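Local coordinates for protein transcriptional regulator, AraC family (Pseudomonas putida, PDB 3GRA) that probably binds DNA sequence-specifically as a transcription factor, this piece of it being the DJ-1/PfpI-like domain, at residues M25-T30 and G163-M168; Q141-P146 and L151-L156. All coordinates share one frame; numbering follows the deposited sequence.

Contact 1 of 2, residues M25-T30 and G163-M168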
loop_
_atom_site.group_PDB
_atom_site.type_symbol
_atom_site.label_atom_id
_atom_site.label_comp_id
_atom_site.label_asym_id
_atom_site.label_seq_id
_atom_site.Cartn_x
_atom_site.Cartn_y
_atom_site.Cartn_z
HETATM N N MSE A 25 0.593 -7.278 3.020
HETATM C CA MSE A 25 2.032 -7.447 3.236
HETATM C C MSE A 25 2.414 -7.171 4.684
HETATM O O MSE A 25 3.276 -7.838 5.247
HETATM C CB MSE A 25 2.841 -6.510 2.324
HETATM C CG MSE A 25 3.036 -6.993 0.891
HETATM SE SE MSE A 25 4.193 -8.364 0.723
HETATM C CE MSE A 25 5.755 -7.532 0.913
ATOM N N ASP A 26 1.783 -6.168 5.271
ATOM C CA ASP A 26 2.057 -5.822 6.649
ATOM C C ASP A 26 1.843 -7.084 7.501
ATOM O O ASP A 26 2.716 -7.478 8.278
ATOM C CB ASP A 26 1.114 -4.709 7.095
ATOM C CG ASP A 26 1.799 -3.680 7.967
ATOM O OD1 ASP A 26 2.982 -3.892 8.325
ATOM O OD2 ASP A 26 1.156 -2.660 8.297
ATOM N N VAL A 27 0.688 -7.722 7.323
ATOM C CA VAL A 27 0.355 -8.937 8.050
ATOM C C VAL A 27 1.434 -10.011 7.927
ATOM O O VAL A 27 1.829 -10.612 8.920
ATOM C CB VAL A 27 -0.981 -9.544 7.550
ATOM C CG1 VAL A 27 -1.262 -10.851 8.272
ATOM C CG2 VAL A 27 -2.120 -8.552 7.765
ATOM N N LEU A 28 1.903 -10.255 6.705
ATOM C CA LEU A 28 2.922 -11.270 6.477
ATOM C C LEU A 28 4.299 -10.857 7.012
ATOM O O LEU A 28 5.079 -11.701 7.445
ATOM C CB LEU A 28 3.006 -11.596 4.981
ATOM C CG LEU A 28 1.680 -11.990 4.313
ATOM C CD1 LEU A 28 1.923 -12.249 2.838
ATOM C CD2 LEU A 28 1.077 -13.222 4.986
ATOM N N VAL A 29 4.608 -9.566 6.979
ATOM C CA VAL A 29 5.891 -9.119 7.497
ATOM C C VAL A 29 5.826 -9.155 9.030
ATOM O O VAL A 29 6.700 -9.728 9.685
ATOM C CB VAL A 29 6.235 -7.691 7.009
ATOM C CG1 VAL A 29 7.499 -7.192 7.688
ATOM C CG2 VAL A 29 6.435 -7.692 5.494
ATOM N N THR A 30 4.774 -8.562 9.588
ATOM C CA THR A 30 4.593 -8.534 11.033
ATOM C C THR A 30 4.614 -9.957 11.594
ATOM O O THR A 30 5.125 -10.195 12.687
ATOM C CB THR A 30 3.263 -7.854 11.406
ATOM O OG1 THR A 30 3.257 -6.521 10.884
ATOM C CG2 THR A 30 3.080 -7.798 12.922
ATOM N N GLY A 163 -10.791 -6.249 4.059
ATOM C CA GLY A 163 -11.007 -7.647 3.730
ATOM C C GLY A 163 -9.671 -8.336 3.494
ATOM O O GLY A 163 -9.490 -9.509 3.845
ATOM N N ALA A 164 -8.734 -7.597 2.902
ATOM C CA ALA A 164 -7.404 -8.114 2.619
ATOM C C ALA A 164 -6.619 -8.322 3.918
ATOM O O ALA A 164 -5.850 -9.276 4.033
ATOM C CB ALA A 164 -6.650 -7.158 1.699
HETATM N N MSE A 165 -6.795 -7.430 4.888
HETATM C CA MSE A 165 -6.095 -7.590 6.167
HETATM C C MSE A 165 -6.639 -8.856 6.849
HETATM O O MSE A 165 -5.870 -9.670 7.340
HETATM C CB MSE A 165 -6.303 -6.372 7.083
HETATM C CG MSE A 165 -5.580 -6.472 8.456
HETATM SE SE MSE A 165 -5.951 -5.079 9.597
HETATM C CE MSE A 165 -7.523 -5.634 10.239
ATOM N N GLU A 166 -7.961 -9.022 6.853
ATOM C CA GLU A 166 -8.566 -10.199 7.470
ATOM C C GLU A 166 -8.161 -11.463 6.710
ATOM O O GLU A 166 -7.921 -12.508 7.310
ATOM C CB GLU A 166 -10.094 -10.102 7.483
ATOM C CG GLU A 166 -10.693 -9.034 8.405
ATOM C CD GLU A 166 -10.378 -9.255 9.878
ATOM O OE1 GLU A 166 -10.172 -10.421 10.292
ATOM O OE2 GLU A 166 -10.350 -8.257 10.629
ATOM N N LEU A 167 -8.079 -11.357 5.384
ATOM C CA LEU A 167 -7.720 -12.498 4.560
ATOM C C LEU A 167 -6.350 -13.055 4.938
ATOM O O LEU A 167 -6.207 -14.259 5.123
ATOM C CB LEU A 167 -7.747 -12.118 3.074
ATOM C CG LEU A 167 -7.537 -13.262 2.072
ATOM C CD1 LEU A 167 -8.739 -14.203 2.085
ATOM C CD2 LEU A 167 -7.345 -12.683 0.674
HETATM N N MSE A 168 -5.349 -12.186 5.061
HETATM C CA MSE A 168 -4.016 -12.648 5.423
HETATM C C MSE A 168 -3.952 -13.085 6.889
HETATM O O MSE A 168 -3.109 -13.894 7.259
HETATM C CB MSE A 168 -2.966 -11.575 5.121
HETATM C CG MSE A 168 -2.735 -11.321 3.615
HETATM SE SE MSE A 168 -2.102 -12.734 2.670
HETATM C CE MSE A 168 -3.581 -13.428 2.076
#

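Contact 2 of 2, residues Q141-P146 and L151-L156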
loop_
_atom_site.group_PDB
_atom_site.type_symbol
_atom_site.label_atom_id
_atom_site.label_comp_id
_atom_site.label_asym_id
_atom_site.label_seq_id
_atom_site.Cartn_x
_atom_site.Cartn_y
_atom_site.Cartn_z
ATOM N N GLN A 141 -20.395 -20.932 -12.085
ATOM C CA GLN A 141 -20.100 -21.889 -11.019
ATOM C C GLN A 141 -19.417 -21.277 -9.793
ATOM O O GLN A 141 -19.090 -21.988 -8.843
ATOM C CB GLN A 141 -19.232 -23.040 -11.546
ATOM C CG GLN A 141 -19.963 -24.026 -12.435
ATOM C CD GLN A 141 -19.097 -25.216 -12.813
ATOM O OE1 GLN A 141 -18.642 -25.974 -11.950
ATOM N NE2 GLN A 141 -18.862 -25.385 -14.109
ATOM N N THR A 142 -19.200 -19.968 -9.817
ATOM C CA THR A 142 -18.557 -19.283 -8.701
ATOM C C THR A 142 -19.587 -18.549 -7.854
ATOM O O THR A 142 -20.401 -17.787 -8.372
ATOM C CB THR A 142 -17.516 -18.257 -9.188
ATOM O OG1 THR A 142 -16.500 -18.923 -9.945
ATOM C CG2 THR A 142 -16.874 -17.553 -8.009
ATOM N N ARG A 143 -19.539 -18.779 -6.551
ATOM C CA ARG A 143 -20.456 -18.137 -5.622
ATOM C C ARG A 143 -19.849 -16.846 -5.095
ATOM O O ARG A 143 -18.643 -16.757 -4.864
ATOM C CB ARG A 143 -20.765 -19.086 -4.460
ATOM C CG ARG A 143 -21.247 -20.441 -4.933
ATOM C CD ARG A 143 -21.362 -21.421 -3.799
ATOM N NE ARG A 143 -20.058 -21.838 -3.292
ATOM C CZ ARG A 143 -19.407 -22.925 -3.689
ATOM N NH1 ARG A 143 -19.936 -23.720 -4.616
ATOM N NH2 ARG A 143 -18.241 -23.236 -3.135
ATOM N N ILE A 144 -20.692 -15.837 -4.932
ATOM C CA ILE A 144 -20.250 -14.555 -4.429
ATOM C C ILE A 144 -20.601 -14.507 -2.956
ATOM O O ILE A 144 -21.782 -14.563 -2.586
ATOM C CB ILE A 144 -20.970 -13.383 -5.137
ATOM C CG1 ILE A 144 -20.855 -13.531 -6.657
ATOM C CG2 ILE A 144 -20.352 -12.069 -4.703
ATOM C CD1 ILE A 144 -19.451 -13.527 -7.159
ATOM N N THR A 145 -19.579 -14.417 -2.113
ATOM C CA THR A 145 -19.789 -14.352 -0.673
ATOM C C THR A 145 -20.257 -12.955 -0.290
ATOM O O THR A 145 -19.710 -11.967 -0.761
ATOM C CB THR A 145 -18.493 -14.600 0.097
ATOM O OG1 THR A 145 -17.863 -15.788 -0.394
ATOM C CG2 THR A 145 -18.787 -14.744 1.598
ATOM N N PRO A 146 -21.285 -12.854 0.564
ATOM C CA PRO A 146 -21.742 -11.519 0.960
ATOM C C PRO A 146 -20.895 -10.961 2.111
ATOM O O PRO A 146 -21.428 -10.573 3.144
ATOM C CB PRO A 146 -23.200 -11.755 1.364
ATOM C CG PRO A 146 -23.192 -13.152 1.864
ATOM C CD PRO A 146 -22.263 -13.893 0.941
ATOM N N LEU A 151 -12.207 -17.301 2.701
ATOM C CA LEU A 151 -11.177 -18.305 2.905
ATOM C C LEU A 151 -11.830 -19.638 2.618
ATOM O O LEU A 151 -12.352 -20.294 3.515
ATOM C CB LEU A 151 -10.693 -18.269 4.348
ATOM C CG LEU A 151 -10.232 -16.895 4.845
ATOM C CD1 LEU A 151 -10.375 -16.841 6.352
ATOM C CD2 LEU A 151 -8.794 -16.620 4.387
ATOM N N ASP A 152 -11.822 -20.021 1.349
ATOM C CA ASP A 152 -12.431 -21.269 0.936
ATOM C C ASP A 152 -11.372 -22.212 0.395
ATOM O O ASP A 152 -11.007 -22.142 -0.772
ATOM C CB ASP A 152 -13.495 -20.984 -0.125
ATOM C CG ASP A 152 -14.189 -22.235 -0.602
ATOM O OD1 ASP A 152 -14.154 -23.252 0.125
ATOM O OD2 ASP A 152 -14.782 -22.196 -1.698
ATOM N N ARG A 153 -10.862 -23.071 1.270
ATOM C CA ARG A 153 -9.845 -24.048 0.899
ATOM C C ARG A 153 -8.575 -23.387 0.391
ATOM O O ARG A 153 -7.878 -22.699 1.144
ATOM C CB ARG A 153 -10.417 -25.004 -0.151
ATOM C CG ARG A 153 -11.463 -25.932 0.441
ATOM C CD ARG A 153 -12.285 -26.627 -0.616
ATOM N NE ARG A 153 -13.278 -25.726 -1.196
ATOM C CZ ARG A 153 -14.037 -26.040 -2.235
ATOM N NH1 ARG A 153 -13.910 -27.231 -2.793
ATOM N NH2 ARG A 153 -14.900 -25.158 -2.729
ATOM N N ASP A 154 -8.278 -23.594 -0.888
ATOM C CA ASP A 154 -7.087 -23.011 -1.495
ATOM C C ASP A 154 -7.441 -21.849 -2.447
ATOM O O ASP A 154 -6.767 -21.618 -3.451
ATOM C CB ASP A 154 -6.287 -24.101 -2.221
ATOM C CG ASP A 154 -7.120 -24.856 -3.211
ATOM O OD1 ASP A 154 -8.349 -24.616 -3.265
ATOM O OD2 ASP A 154 -6.555 -25.694 -3.944
ATOM N N ARG A 155 -8.508 -21.129 -2.109
ATOM C CA ARG A 155 -8.930 -19.962 -2.866
ATOM C C ARG A 155 -9.248 -18.845 -1.865
ATOM O O ARG A 155 -10.272 -18.856 -1.167
ATOM C CB ARG A 155 -10.135 -20.283 -3.754
ATOM C CG ARG A 155 -9.828 -21.313 -4.854
ATOM C CD ARG A 155 -8.818 -20.812 -5.905
ATOM N NE ARG A 155 -8.435 -21.892 -6.825
ATOM C CZ ARG A 155 -7.463 -22.780 -6.589
ATOM N NH1 ARG A 155 -6.748 -22.724 -5.475
ATOM N NH2 ARG A 155 -7.223 -23.752 -7.453
ATOM N N LEU A 156 -8.320 -17.901 -1.783
ATOM C CA LEU A 156 -8.414 -16.769 -0.884
ATOM C C LEU A 156 -8.692 -15.455 -1.647
ATOM O O LEU A 156 -7.996 -15.107 -2.609
ATOM C CB LEU A 156 -7.111 -16.653 -0.086
ATOM C CG LEU A 156 -6.801 -17.747 0.947
ATOM C CD1 LEU A 156 -6.558 -19.095 0.255
ATOM C CD2 LEU A 156 -5.568 -17.338 1.741
#

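Contact 1 of 2, residues M25-T30 and G163-M168
Val27 and Met168, whose CA atoms lie 6.3 Å apart, form the centre of a contact of apolar side chains between helices 18-34 and 161-176, with no hydrogen bond or salt bridge across it. The short axes of the two segments run in similar directions, 30° apart with a signed crossing angle of -30°, and approach to 9.0 Å. Met165 and Met168 are present as selenomethionine, with selenium in place of the natural sulfur.

The valine supplies two methyl contacts. With CG1 anti to its backbone N (chi1 177°), that methyl reaches the root of the Met168 side chain, CG1 to CB 3.7 Å, and lies equally near the Met168 carbonyl oxygen. CG2, the other branch, lies 3.9 Å from Met165 O and touches Met165 CG, the two side chains crossing at about a right angle. Beyond CG the Met165 chain leads away from 25-30; it also packs on Val23 of the same helix.

The selenium contact is separate. The bend at chi2 sets Met168 SE against the forked end of Leu28, 4.0 Å from CD2 and 4.1 Å from CD1. Leu28 also packs against strands 39-45 and 6-12, while Val27 touches Leu188 of helix 178-188 and Val29 packs on Leu55 of the second subunit.

An alanine in place of Val27 would remove both methyls, so Met165 CG would probably lose its partner, Met168 CB would keep only the beta carbon beside it, and a gap would be likely to open. Near-parallel helices thus pack side by side in the alpha/beta DJ-1/PfpI-like domain, and the lack of polar pairs is consistent with alignment set by side-chain fit rather than by directional bonds.

Contact 2 of 2, residues Q141-P146 and L151-L156
Arg143 leaves its strand with CG beside the backbone N and bends at chi3, which brings its NH2 to the hairpin turn; Asp152 answers with CG anti to its own backbone N (chi1 -179°), presenting OD2. The resulting Arg143 NH2 to Asp152 OD2 separation is 3.9 Å, a long salt bridge without a hydrogen bond. The carboxylate oxygen lies at the edge of the Arg143 guanidinium, although the two groups are turned 56° apart.

Arg153 holds the same carboxylate much more firmly. It grips it side-on with two nitrogens, NE to Asp152 OD1 at 2.9 Å and NH2 to Asp152 OD2 at 3.1 Å, both bonds nearly straight (167° at the second). Both oxygens lie in the guanidinium plane; OD1 is met from above the carboxylate plane, whereas OD2 is met on its syn side, tilted somewhat out of the plane.

Sharing this anion probably helps the arginines tolerate each other, their NH2 atoms also being 3.9 Å apart. Arg143 NH1 finds its stronger partner in Asp122 OD1, while Arg153 NH2 bonds to the backbone O of Asp122 and its guanidinium makes a cation-pi contact with Tyr123. Asp152 OD2 also accepts from Gly124 N.

A type II' turn from Asp152 to Arg155, a turn common in two-residue beta-hairpins, connects strands 149-152 and 155-158, and Arg155 N bonds to Asp152 O at 3.0 Å. Across the interface itself, the evidence is for electrostatics at the surface, joining the hairpin turn to strand 142-144 beside strand 123-125 without close apolar packing: Asp152, shared by both arginines, and the Asp122 carboxylate, paired with Arg143, probably offset the like charges.

The centres of contacts 1 and 2 lie about 18 Å apart within one DJ-1/PfpI-like domain. Along the chain, 25-30 comes first, then both segments of contact 2, and finally 163-168. Strand 155-158, partly in contact 2, leads directly into helix 161-176 of contact 1. Leu167 joins the sites: its CD1 lies 3.7 Å from Leu156 CB, and its side chain also packs on Leu151. The two differ in depth and chemistry, contact 1 being buried and apolar and contact 2 charged and superficial. Together they link helix 18-34, through helix 161-176, to the hairpin at one end of the mixed sheet and onward to the small two-stranded sheet.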